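Local coordinates for protein 4-oxalocrotonate decarboxylase NahK (Pseudomonas putida, PDB 5D2K) that catalyses the metal-assisted decarboxylation of (3E)-2-oxohex-3-enedioate to 2-oxopent-4-enoate and carbon dioxide, a step in the bacterial breakdown of naphthalene, at residues Ala19-Glu23 / Glu53-Lys58; Leu125-His131 / Val217-Asn222; Val248-Ile254 / Ser265-Ile269. The protein carries 1 engineered substitution. One frame throughout, in Å; residues are numbered along the deposited sequence. Where two conformers were deposited one is given.

How the interactions relate
From the N terminus, interaction 1 comes first: it brings helix 12-27 and helix 44-60 together across a mostly helical connection of 29 residues. Interaction 2 closes a much longer loop, 85 residues rich in strands, by fastening the loop after strand 112-121 to helix 213-225. Interaction 3 spans only ten residues, pairing strand 253-258 and the turn before it with the C-terminal strand 263-268. The three follow one another in series, neither nested nor crossed, and none touches another. Interactions 2 and 3 both belong to the FAA hydrolase family region, yet lie on opposite sides of the chain's centre, with their own centres about 36 Å apart.

Interaction 1 (Ala19-Glu23 / Glu53-Lys58); sequences AEHIE and EIRRRK. With EDO (1,2-ethanediol), chain E.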
# COMPACT_ATOMS: atom_id res chain seq x y z
N ALA A 19 -12.72 -0.36 -14.59
CA ALA A 19 -12.13 0.65 -13.72
C ALA A 19 -13.21 1.49 -13.03
O ALA A 19 -13.12 1.77 -11.83
CB ALA A 19 -11.20 1.54 -14.51
N GLU A 20 -14.23 1.87 -13.79
CA GLU A 20 -15.37 2.60 -13.23
C GLU A 20 -16.10 1.79 -12.15
O GLU A 20 -16.40 2.29 -11.06
CB GLU A 20 -16.34 2.98 -14.36
CG GLU A 20 -17.59 3.70 -13.88
CD GLU A 20 -18.54 4.02 -15.02
OE1 GLU A 20 -18.81 3.11 -15.84
OE2 GLU A 20 -19.00 5.17 -15.10
N HIS A 21 -16.37 0.52 -12.46
CA HIS A 21 -17.06 -0.38 -11.55
C HIS A 21 -16.30 -0.56 -10.22
O HIS A 21 -16.86 -0.40 -9.12
CB HIS A 21 -17.25 -1.71 -12.28
CG HIS A 21 -17.75 -2.83 -11.43
ND1 HIS A 21 -19.07 -2.95 -11.05
CD2 HIS A 21 -17.10 -3.91 -10.91
CE1 HIS A 21 -19.21 -4.04 -10.31
NE2 HIS A 21 -18.04 -4.64 -10.22
N ILE A 22 -15.01 -0.82 -10.33
CA ILE A 22 -14.20 -1.07 -9.14
C ILE A 22 -13.99 0.23 -8.36
O ILE A 22 -14.07 0.24 -7.13
CB ILE A 22 -12.85 -1.71 -9.54
CG1 ILE A 22 -13.09 -3.11 -10.12
CG2 ILE A 22 -11.88 -1.78 -8.36
CD1 ILE A 22 -11.84 -3.77 -10.68
N GLU A 23 -13.72 1.32 -9.07
CA GLU A 23 -13.57 2.60 -8.38
C GLU A 23 -14.85 3.01 -7.65
O GLU A 23 -14.79 3.54 -6.53
CB GLU A 23 -13.16 3.71 -9.34
CG GLU A 23 -12.80 4.96 -8.53
CD GLU A 23 -12.57 6.20 -9.37
OE1 GLU A 23 -13.30 6.42 -10.36
OE2 GLU A 23 -11.66 6.97 -9.03
N GLU A 53 -5.91 2.77 -15.03
CA GLU A 53 -7.06 3.54 -15.50
C GLU A 53 -7.80 4.18 -14.33
O GLU A 53 -8.27 5.30 -14.44
CB GLU A 53 -8.00 2.66 -16.33
CG GLU A 53 -9.33 3.30 -16.72
CD GLU A 53 -9.24 4.59 -17.53
OE1 GLU A 53 -8.16 4.93 -18.08
OE2 GLU A 53 -10.29 5.27 -17.62
N ILE A 54 -7.87 3.49 -13.19
CA ILE A 54 -8.45 4.10 -12.00
C ILE A 54 -7.60 5.31 -11.59
O ILE A 54 -8.14 6.37 -11.27
CB ILE A 54 -8.57 3.10 -10.83
CG1 ILE A 54 -9.56 1.98 -11.20
CG2 ILE A 54 -9.03 3.80 -9.58
CD1 ILE A 54 -9.70 0.91 -10.12
N ARG A 55 -6.28 5.14 -11.61
CA ARG A 55 -5.39 6.28 -11.36
C ARG A 55 -5.70 7.46 -12.29
O ARG A 55 -5.77 8.61 -11.84
CB ARG A 55 -3.91 5.87 -11.51
CG ARG A 55 -2.95 7.01 -11.19
CD ARG A 55 -1.49 6.61 -11.36
NE ARG A 55 -0.64 7.80 -11.30
CZ ARG A 55 0.62 7.80 -10.88
NH1 ARG A 55 1.19 6.67 -10.48
NH2 ARG A 55 1.31 8.94 -10.85
N ARG A 56 -5.90 7.17 -13.59
CA ARG A 56 -6.22 8.22 -14.55
C ARG A 56 -7.56 8.91 -14.22
O ARG A 56 -7.67 10.13 -14.30
CB ARG A 56 -6.26 7.65 -15.98
CG ARG A 56 -6.31 8.76 -17.04
CD ARG A 56 -6.97 8.28 -18.33
NE ARG A 56 -8.34 7.83 -18.09
CZ ARG A 56 -9.38 8.65 -17.94
NH1 ARG A 56 -9.23 9.97 -18.00
NH2 ARG A 56 -10.58 8.14 -17.70
N ARG A 57 -8.57 8.13 -13.83
CA ARG A 57 -9.85 8.70 -13.44
C ARG A 57 -9.66 9.70 -12.29
O ARG A 57 -10.25 10.78 -12.28
CB ARG A 57 -10.83 7.60 -13.04
CG ARG A 57 -11.25 6.69 -14.20
CD ARG A 57 -12.16 5.54 -13.72
NE ARG A 57 -13.44 6.00 -13.18
CZ ARG A 57 -14.49 6.33 -13.93
NH1 ARG A 57 -14.44 6.23 -15.25
NH2 ARG A 57 -15.61 6.75 -13.35
N LYS A 58 -8.84 9.32 -11.32
CA LYS A 58 -8.64 10.18 -10.16
C LYS A 58 -7.86 11.43 -10.55
O LYS A 58 -8.20 12.53 -10.11
CB LYS A 58 -7.93 9.42 -9.03
CG LYS A 58 -8.80 8.32 -8.44
CD LYS A 58 -8.25 7.83 -7.10
CE LYS A 58 -9.07 6.67 -6.54
NZ LYS A 58 -10.54 7.02 -6.39
C1 EDO E . 4.21 8.63 -8.51
O1 EDO E . 3.63 9.65 -9.33
C2 EDO E . 4.90 7.61 -9.41
O2 EDO E . 3.93 6.82 -10.10
O HOH W 1 -16.75 6.66 -16.84
O HOH W 2 -18.12 7.52 -14.43
O HOH W 3 -16.00 6.64 -10.47
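A salt-bridge network centred on Glu23 joins two crossing helices of the N-terminal part of the chain. The two carboxylate oxygens of Glu23 serve different bases one residue apart on the facing helix: OE1 accepts from Arg57 NE at 2.9 Å, nearly straight at 167°, while OE2 meets Lys58 NZ, also at 2.9 Å. Arg61 forms a further salt bridge with Glu23, and Lys58 reaches on to Glu26 and the hydroxyl of Tyr94, so the network extends past the two segments inside this largely buried contact. The architecture is plain helix-helix packing between helix 12-27 and helix 44-60; over these segments the axes come within 9.6 Å and cross at -73°. Ala19 lies at the close approach, its CA 5.3 Å from Ile54 CA. Its small CB touches Glu53 CG at 3.4 Å and Ile54 CG1 at 3.7 Å, and Ile22 CG2 extends the apolar patch to Ile54 CD1 at 3.9 Å. On the more exposed side, Glu20 lays its CG over one face of the Arg57 guanidinium, 3.7 Å from NH2. Its carboxylate stays beyond salt-bridge range, with OE2 4.1 Å from Arg57 NH2, and water 2 bridges those two atoms at 2.6 Å and 2.8 Å respectively. Water 3 likewise connects Arg57 NH2, 2.9 Å away, to Glu23 OE1 at 2.7 Å.

Interaction 2 (Leu125-His131 / Val217-Asn222); sequences LHGPGCH and VAMLAN. With EDO (1,2-ethanediol), chain G.
A cis peptide bond between Gly127 and Pro128 bends the loop 125-131 around the side of helix 213-225, where one asparagine side chain grips its backbone. Leu125 and His126 are extended, Gly127 lies at phi/psi -100/-175, Pro128 at -76/172, and Gly129 turns the chain with a positive phi (72/21) before Cys130 (-67/127). Segment 217-222 is regular helix. The CA of Gly127 sits 4.4 Å from that of Asn222, and the CA of Cys130 5.3 Å from that of Ala218. Asn222, with chi1 m and chi2 -28°, directs its amide at Cys130: Cys130 N donates to Asn222 OD1 at 2.8 Å, and Asn222 ND2 donates to Cys130 O at 3.1 Å. A CB on Gly127 would clash with Asn222 OD1 and Ala221 O. Gly127 N and Ala221 O, 3.7 Å apart, are bridged by water 4, which accepts from the first and donates to the second, both at 2.8 Å. Beneath the polar grip, Cys130 (chi1 t) places SG 3.9 Å from Ala221 CB and 4.1 Å from Ala218 CB, and Leu125 CD1 packs 3.7 Å from Val217 CG1. Val135 of the following short helix touches Cys130, Val217 and Ala218. This is loop-on-helix packing within the FAA hydrolase region. Because the asparagine amide both accepts from and donates to the main chain of Cys130, the paired bonds depend on the loop's backbone conformation rather than on the chemistry of the cysteine side chain.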
# COMPACT_ATOMS: atom_id res chain seq x y z
N LEU A 125 14.56 6.34 -9.87
CA LEU A 125 14.95 4.94 -9.88
C LEU A 125 14.29 4.20 -11.03
O LEU A 125 13.06 4.29 -11.22
CB LEU A 125 14.59 4.28 -8.54
CG LEU A 125 15.41 4.72 -7.34
CD1 LEU A 125 14.74 4.26 -6.06
CD2 LEU A 125 16.82 4.15 -7.43
N HIS A 126 15.10 3.46 -11.77
CA HIS A 126 14.66 2.72 -12.96
C HIS A 126 15.00 1.23 -12.87
O HIS A 126 16.07 0.85 -12.42
CB HIS A 126 15.32 3.27 -14.23
CG HIS A 126 14.97 4.69 -14.54
ND1 HIS A 126 14.05 5.04 -15.51
CD2 HIS A 126 15.44 5.86 -14.04
CE1 HIS A 126 13.97 6.35 -15.59
NE2 HIS A 126 14.80 6.88 -14.71
N GLY A 127 14.07 0.39 -13.32
CA GLY A 127 14.39 -0.98 -13.65
C GLY A 127 14.54 -1.05 -15.16
O GLY A 127 14.48 -0.02 -15.85
N PRO A 128 14.73 -2.26 -15.70
CA PRO A 128 14.85 -3.52 -14.98
C PRO A 128 16.22 -3.67 -14.33
O PRO A 128 17.10 -2.84 -14.56
CB PRO A 128 14.64 -4.57 -16.07
CG PRO A 128 15.17 -3.91 -17.30
CD PRO A 128 14.80 -2.45 -17.16
N GLY A 129 16.38 -4.71 -13.52
CA GLY A 129 17.65 -5.00 -12.89
C GLY A 129 18.05 -4.04 -11.79
O GLY A 129 19.23 -3.93 -11.47
N CYS A 130 17.08 -3.34 -11.21
CA CYS A 130 17.35 -2.51 -10.04
C CYS A 130 17.69 -3.39 -8.84
O CYS A 130 16.96 -4.31 -8.51
CB CYS A 130 16.14 -1.62 -9.72
SG CYS A 130 16.46 -0.34 -8.46
N HIS A 131 18.82 -3.10 -8.19
CA HIS A 131 19.26 -3.87 -7.03
C HIS A 131 19.27 -3.00 -5.78
O HIS A 131 19.18 -1.78 -5.85
CB HIS A 131 20.67 -4.45 -7.26
CG HIS A 131 20.76 -5.40 -8.41
ND1 HIS A 131 20.42 -6.74 -8.30
CD2 HIS A 131 21.15 -5.22 -9.69
CE1 HIS A 131 20.59 -7.33 -9.47
NE2 HIS A 131 21.04 -6.43 -10.33
N VAL A 217 11.67 -1.35 -2.44
CA VAL A 217 11.83 -0.22 -3.35
C VAL A 217 12.45 -0.68 -4.67
O VAL A 217 12.01 -0.29 -5.75
CB VAL A 217 12.70 0.91 -2.72
CG1 VAL A 217 12.91 2.06 -3.71
CG2 VAL A 217 12.05 1.43 -1.44
N ALA A 218 13.49 -1.52 -4.60
CA ALA A 218 14.11 -2.05 -5.81
C ALA A 218 13.09 -2.86 -6.60
O ALA A 218 12.98 -2.72 -7.83
CB ALA A 218 15.34 -2.92 -5.46
N MET A 219 12.32 -3.68 -5.90
CA MET A 219 11.32 -4.50 -6.57
C MET A 219 10.26 -3.63 -7.25
O MET A 219 9.84 -3.93 -8.37
CB MET A 219 10.65 -5.46 -5.59
CG MET A 219 9.67 -6.38 -6.27
SD MET A 219 9.00 -7.63 -5.17
CE MET A 219 10.48 -8.59 -4.87
N LEU A 220 9.84 -2.55 -6.59
CA LEU A 220 8.87 -1.64 -7.19
C LEU A 220 9.41 -1.06 -8.50
O LEU A 220 8.68 -1.00 -9.50
CB LEU A 220 8.51 -0.52 -6.21
CG LEU A 220 7.61 0.62 -6.71
CD1 LEU A 220 6.24 0.07 -7.13
CD2 LEU A 220 7.45 1.66 -5.62
N ALA A 221 10.68 -0.65 -8.52
CA ALA A 221 11.27 -0.12 -9.74
C ALA A 221 11.20 -1.17 -10.85
O ALA A 221 10.86 -0.86 -12.00
CB ALA A 221 12.72 0.33 -9.51
N ASN A 222 11.51 -2.41 -10.49
CA ASN A 222 11.51 -3.48 -11.49
C ASN A 222 10.10 -3.80 -12.00
O ASN A 222 9.91 -4.01 -13.20
CB ASN A 222 12.20 -4.71 -10.90
CG ASN A 222 13.69 -4.48 -10.71
OD1 ASN A 222 14.29 -3.69 -11.44
ND2 ASN A 222 14.28 -5.15 -9.72
C1 EDO G . 11.77 1.66 -17.91
O1 EDO G . 12.67 0.60 -18.24
C2 EDO G . 12.46 2.58 -16.92
O2 EDO G . 12.64 3.88 -17.49
O HOH W 4 11.46 1.41 -13.47

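Interaction 3 (Val248-Ile254 / Ser265-Ile269); sequences VAPGDNI and SARFI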
# COMPACT_ATOMS: atom_id res chain seq x y z
N VAL A 248 -10.12 -2.64 12.38
CA VAL A 248 -10.45 -1.47 13.18
C VAL A 248 -11.92 -1.11 12.97
O VAL A 248 -12.51 -1.43 11.93
CB VAL A 248 -9.56 -0.25 12.86
CG1 VAL A 248 -8.15 -0.46 13.41
CG2 VAL A 248 -9.54 0.02 11.35
N ALA A 249 -12.50 -0.44 13.96
CA ALA A 249 -13.92 -0.14 13.97
C ALA A 249 -14.17 1.13 14.77
O ALA A 249 -13.29 1.57 15.53
CB ALA A 249 -14.70 -1.32 14.56
N PRO A 250 -15.36 1.75 14.61
CA PRO A 250 -15.64 2.97 15.37
C PRO A 250 -15.37 2.82 16.86
O PRO A 250 -15.75 1.80 17.46
CB PRO A 250 -17.13 3.21 15.10
CG PRO A 250 -17.33 2.65 13.73
CD PRO A 250 -16.46 1.42 13.69
N GLY A 251 -14.70 3.80 17.45
CA GLY A 251 -14.36 3.76 18.86
C GLY A 251 -12.94 3.30 19.15
O GLY A 251 -12.41 3.54 20.24
N ASP A 252 -12.30 2.64 18.18
CA ASP A 252 -10.93 2.16 18.39
C ASP A 252 -9.90 3.28 18.36
O ASP A 252 -10.04 4.27 17.64
CB ASP A 252 -10.54 1.12 17.32
CG ASP A 252 -11.28 -0.19 17.47
OD1 ASP A 252 -11.79 -0.49 18.57
OD2 ASP A 252 -11.34 -0.95 16.47
N ASN A 253 -8.83 3.11 19.14
CA ASN A 253 -7.66 3.95 19.00
C ASN A 253 -6.46 3.05 18.78
O ASN A 253 -6.40 1.93 19.27
CB ASN A 253 -7.45 4.85 20.22
CG ASN A 253 -7.15 4.06 21.46
OD1 ASN A 253 -5.99 3.77 21.76
ND2 ASN A 253 -8.19 3.72 22.21
N ILE A 254 -5.51 3.53 17.98
CA ILE A 254 -4.31 2.75 17.75
C ILE A 254 -3.08 3.61 17.96
O ILE A 254 -3.10 4.84 17.78
CB ILE A 254 -4.31 2.12 16.32
CG1 ILE A 254 -4.27 3.18 15.22
CG2 ILE A 254 -5.52 1.19 16.15
CD1 ILE A 254 -2.90 3.40 14.62
N SER A 265 -0.23 7.57 15.69
CA SER A 265 -1.50 7.29 16.36
C SER A 265 -2.69 7.71 15.50
O SER A 265 -2.55 8.58 14.64
CB SER A 265 -1.59 8.00 17.71
OG SER A 265 -0.59 7.57 18.62
N ALA A 266 -3.85 7.12 15.77
CA ALA A 266 -5.08 7.51 15.11
C ALA A 266 -6.25 7.00 15.91
O ALA A 266 -6.11 6.07 16.71
CB ALA A 266 -5.14 6.98 13.68
N ARG A 267 -7.41 7.63 15.72
CA ARG A 267 -8.62 7.07 16.29
C ARG A 267 -9.69 6.98 15.23
O ARG A 267 -9.62 7.65 14.20
CB ARG A 267 -9.10 7.89 17.49
CG ARG A 267 -9.51 9.31 17.21
CD ARG A 267 -10.18 9.87 18.47
NE ARG A 267 -10.62 11.25 18.32
CZ ARG A 267 -11.88 11.61 18.09
NH1 ARG A 267 -12.19 12.89 17.97
NH2 ARG A 267 -12.83 10.69 17.98
N PHE A 268 -10.65 6.10 15.48
CA PHE A 268 -11.67 5.77 14.50
C PHE A 268 -13.07 6.08 15.00
O PHE A 268 -13.37 5.88 16.18
CB PHE A 268 -11.54 4.29 14.12
CG PHE A 268 -10.23 3.96 13.48
CD1 PHE A 268 -9.10 3.70 14.25
CD2 PHE A 268 -10.10 3.97 12.10
CE1 PHE A 268 -7.87 3.43 13.65
CE2 PHE A 268 -8.88 3.70 11.49
CZ PHE A 268 -7.77 3.43 12.26
N ILE A 269 -13.91 6.60 14.12
CA ILE A 269 -15.31 6.85 14.46
C ILE A 269 -16.21 6.29 13.38
O ILE A 269 -15.72 5.80 12.36
CB ILE A 269 -15.61 8.35 14.64
CG1 ILE A 269 -15.33 9.12 13.35
CG2 ILE A 269 -14.82 8.93 15.80
CD1 ILE A 269 -15.77 10.56 13.39
OXT ILE A 269 -17.44 6.29 13.49
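This contact is the open end of an antiparallel beta hairpin, in which the C-terminal strand 263-268 pairs with strand 253-258 and with the turn leading into it. Ile254 and Ala266 form a hydrogen-bonded pair: Ile254 N donates to Ala266 O at 2.9 Å and Ala266 N to Ile254 O at 3.1 Å. Asn253 and Arg267 follow as a non-hydrogen-bonded pair, their CA atoms 4.2 Å apart. Beyond them the pairing persists, with Phe268 N to Asp252 O at 2.9 Å and Gly251 N to Phe268 O at 2.8 Å. That last bond reaches a type II turn, Ala249-Asp252, closed by Asp252 N to Ala249 O at 3.0 Å. Gly251 supplies the positive phi (98°) of its third position, and Asp252 OD2 also accepts from Ala249 N at 2.8 Å. The turn folds Val248 back onto Phe268, where Val248 CB stands 4.0 Å above the ring centroid, 5° off the normal, a CH-pi contact. Ile254 CG1 meets the ring edge at Phe268 CE1, 3.9 Å away. Ile113 of strand 112-121 touches Val248, Ile254 and Phe268, giving the ring a buried setting, whereas Asn253 and Arg267 lie on the exposed face. Strand 101-103 flanks the C-terminal strand and strand 191-196 lies beside 253-258, so the arrangement is that of a hairpin forming two inner strands of a five-stranded mixed sheet, within the FAA hydrolase C-terminal region.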